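PDB 3TR4: inorganic pyrophosphatase from Coxiella burnetii, which probably catalyses the magnesium-dependent hydrolysis of inorganic pyrophosphate into two phosphate ions. Local coordinates for residues 87-92 with 107-112. Residues are numbered along the deposited sequence; the frame is centred on the assembly and turned at random.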
loop_
_atom_site.group_PDB
_atom_site.type_symbol
_atom_site.label_atom_id
_atom_site.label_comp_id
_atom_site.label_asym_id
_atom_site.label_seq_id
_atom_site.Cartn_x
_atom_site.Cartn_y
_atom_site.Cartn_z
HETATM N N MSE B 87 -5.572 12.798 -18.797
HETATM C CA MSE B 87 -5.373 11.707 -19.742
HETATM C C MSE B 87 -6.324 11.805 -20.927
HETATM O O MSE B 87 -7.397 12.403 -20.832
HETATM C CB MSE B 87 -5.508 10.349 -19.045
HETATM C CG MSE B 87 -6.864 10.088 -18.415
HETATM SE SE MSE B 87 -6.866 8.418 -17.387
HETATM C CE MSE B 87 -6.344 7.190 -18.814
ATOM N N ARG B 88 -5.913 11.224 -22.049
ATOM C CA ARG B 88 -6.720 11.235 -23.255
ATOM C C ARG B 88 -7.473 9.919 -23.377
ATOM O O ARG B 88 -6.871 8.844 -23.341
ATOM C CB ARG B 88 -5.831 11.468 -24.480
ATOM C CG ARG B 88 -5.160 12.838 -24.483
ATOM C CD ARG B 88 -4.161 12.990 -25.621
ATOM N NE ARG B 88 -4.753 12.671 -26.915
ATOM C CZ ARG B 88 -4.247 11.783 -27.766
ATOM N NH1 ARG B 88 -3.132 11.132 -27.462
ATOM N NH2 ARG B 88 -4.851 11.548 -28.922
ATOM N N VAL B 89 -8.792 10.008 -23.518
ATOM C CA VAL B 89 -9.643 8.825 -23.506
ATOM C C VAL B 89 -10.612 8.796 -24.683
ATOM O O VAL B 89 -10.758 9.776 -25.414
ATOM C CB VAL B 89 -10.452 8.733 -22.183
ATOM C CG1 VAL B 89 -9.518 8.734 -20.988
ATOM C CG2 VAL B 89 -11.442 9.879 -22.082
ATOM N N ARG B 90 -11.262 7.653 -24.864
ATOM C CA ARG B 90 -12.275 7.487 -25.894
ATOM C C ARG B 90 -13.494 6.822 -25.264
ATOM O O ARG B 90 -13.352 5.911 -24.449
ATOM C CB ARG B 90 -11.731 6.645 -27.053
ATOM C CG ARG B 90 -11.114 5.325 -26.618
ATOM C CD ARG B 90 -10.459 4.588 -27.785
ATOM N NE ARG B 90 -9.886 3.314 -27.360
ATOM C CZ ARG B 90 -10.561 2.170 -27.312
ATOM N NH1 ARG B 90 -11.837 2.138 -27.668
ATOM N NH2 ARG B 90 -9.959 1.059 -26.908
ATOM N N ALA B 91 -14.686 7.279 -25.632
ATOM C CA ALA B 91 -15.915 6.788 -25.007
ATOM C C ALA B 91 -16.388 5.436 -25.543
ATOM O O ALA B 91 -16.200 5.114 -26.717
ATOM C CB ALA B 91 -17.027 7.823 -25.132
ATOM N N LEU B 92 -17.005 4.653 -24.664
ATOM C CA LEU B 92 -17.618 3.387 -25.038
ATOM C C LEU B 92 -19.131 3.503 -24.926
ATOM O O LEU B 92 -19.879 2.840 -25.643
ATOM C CB LEU B 92 -17.142 2.272 -24.112
ATOM C CG LEU B 92 -15.658 1.920 -24.134
ATOM C CD1 LEU B 92 -15.379 0.828 -23.115
ATOM C CD2 LEU B 92 -15.233 1.481 -25.531
ATOM N N VAL B 107 -20.184 9.415 -18.577
ATOM C CA VAL B 107 -19.603 8.743 -19.732
ATOM C C VAL B 107 -18.629 7.663 -19.274
ATOM O O VAL B 107 -17.857 7.870 -18.340
ATOM C CB VAL B 107 -18.878 9.742 -20.654
ATOM C CG1 VAL B 107 -18.039 9.009 -21.689
ATOM C CG2 VAL B 107 -19.886 10.659 -21.333
ATOM N N LEU B 108 -18.688 6.501 -19.915
ATOM C CA LEU B 108 -17.715 5.445 -19.665
ATOM C C LEU B 108 -16.666 5.465 -20.772
ATOM O O LEU B 108 -17.006 5.479 -21.957
ATOM C CB LEU B 108 -18.401 4.076 -19.614
ATOM C CG LEU B 108 -17.491 2.897 -19.253
ATOM C CD1 LEU B 108 -16.975 3.038 -17.830
ATOM C CD2 LEU B 108 -18.214 1.572 -19.431
ATOM N N ALA B 109 -15.394 5.469 -20.388
ATOM C CA ALA B 109 -14.313 5.585 -21.362
ATOM C C ALA B 109 -13.132 4.670 -21.062
ATOM O O ALA B 109 -13.032 4.098 -19.974
ATOM C CB ALA B 109 -13.847 7.035 -21.459
ATOM N N VAL B 110 -12.245 4.541 -22.048
ATOM C CA VAL B 110 -10.977 3.830 -21.907
ATOM C C VAL B 110 -9.885 4.716 -22.502
ATOM O O VAL B 110 -10.187 5.642 -23.251
ATOM C CB VAL B 110 -10.993 2.475 -22.646
ATOM C CG1 VAL B 110 -11.840 1.457 -21.886
ATOM C CG2 VAL B 110 -11.505 2.653 -24.065
ATOM N N PRO B 111 -8.609 4.444 -22.177
ATOM C CA PRO B 111 -7.561 5.300 -22.744
ATOM C C PRO B 111 -7.527 5.167 -24.263
ATOM O O PRO B 111 -7.959 4.136 -24.788
ATOM C CB PRO B 111 -6.272 4.724 -22.142
ATOM C CG PRO B 111 -6.715 3.961 -20.927
ATOM C CD PRO B 111 -8.056 3.400 -21.297
ATOM N N VAL B 112 -7.043 6.190 -24.961
ATOM C CA VAL B 112 -6.848 6.073 -26.403
ATOM C C VAL B 112 -5.891 4.915 -26.671
ATOM O O VAL B 112 -5.105 4.539 -25.802
ATOM C CB VAL B 112 -6.300 7.372 -27.034
ATOM C CG1 VAL B 112 -7.330 8.497 -26.925
ATOM C CG2 VAL B 112 -4.985 7.774 -26.385
HETATM O O HOH W 1 -7.266 1.533 -25.785
#
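Met87, a selenomethionine, lays CE against the ring of Pro111, 3.9 Å from CG; Val43 and Phe46 of a second subunit pack on this pair. Val112 N donates to Arg88 O at 3.1 Å, while Arg88 NH2 forms a salt bridge with Asp16. Val89 turns CG2 to Ala109 CB, 3.8 Å away, and also touches Val75 of strand 72-75 and Phe17 of strand 16-23. Strands 86-99 and 106-111 form an antiparallel hairpin in the mixed sheet that closes into the family's core beta barrel. Arg90 and Val110 form a hydrogen-bonded pair, Arg90 N to Val110 O at 2.8 Å and Val110 N to Arg90 O at 3.0 Å. The arginine chain runs extended from CG to NE, then bends at chi4 (87°), and Val110 CG2 lies over the centre of one guanidinium face, 3.4 Å from CZ. Arg90 NE bonds weakly to Pro111 O, bent to 126° at the hydrogen; a water in the guanidinium plane links NH2 to that oxygen, and NH1 reaches the carbonyl of Ile122. Ala91 CB meets Val107 CG1 at 3.8 Å. Leu92 N donates almost straight (176°) to Leu108 O, and CD1 touches Val110 CG1, the side chains crossing at about a right angle.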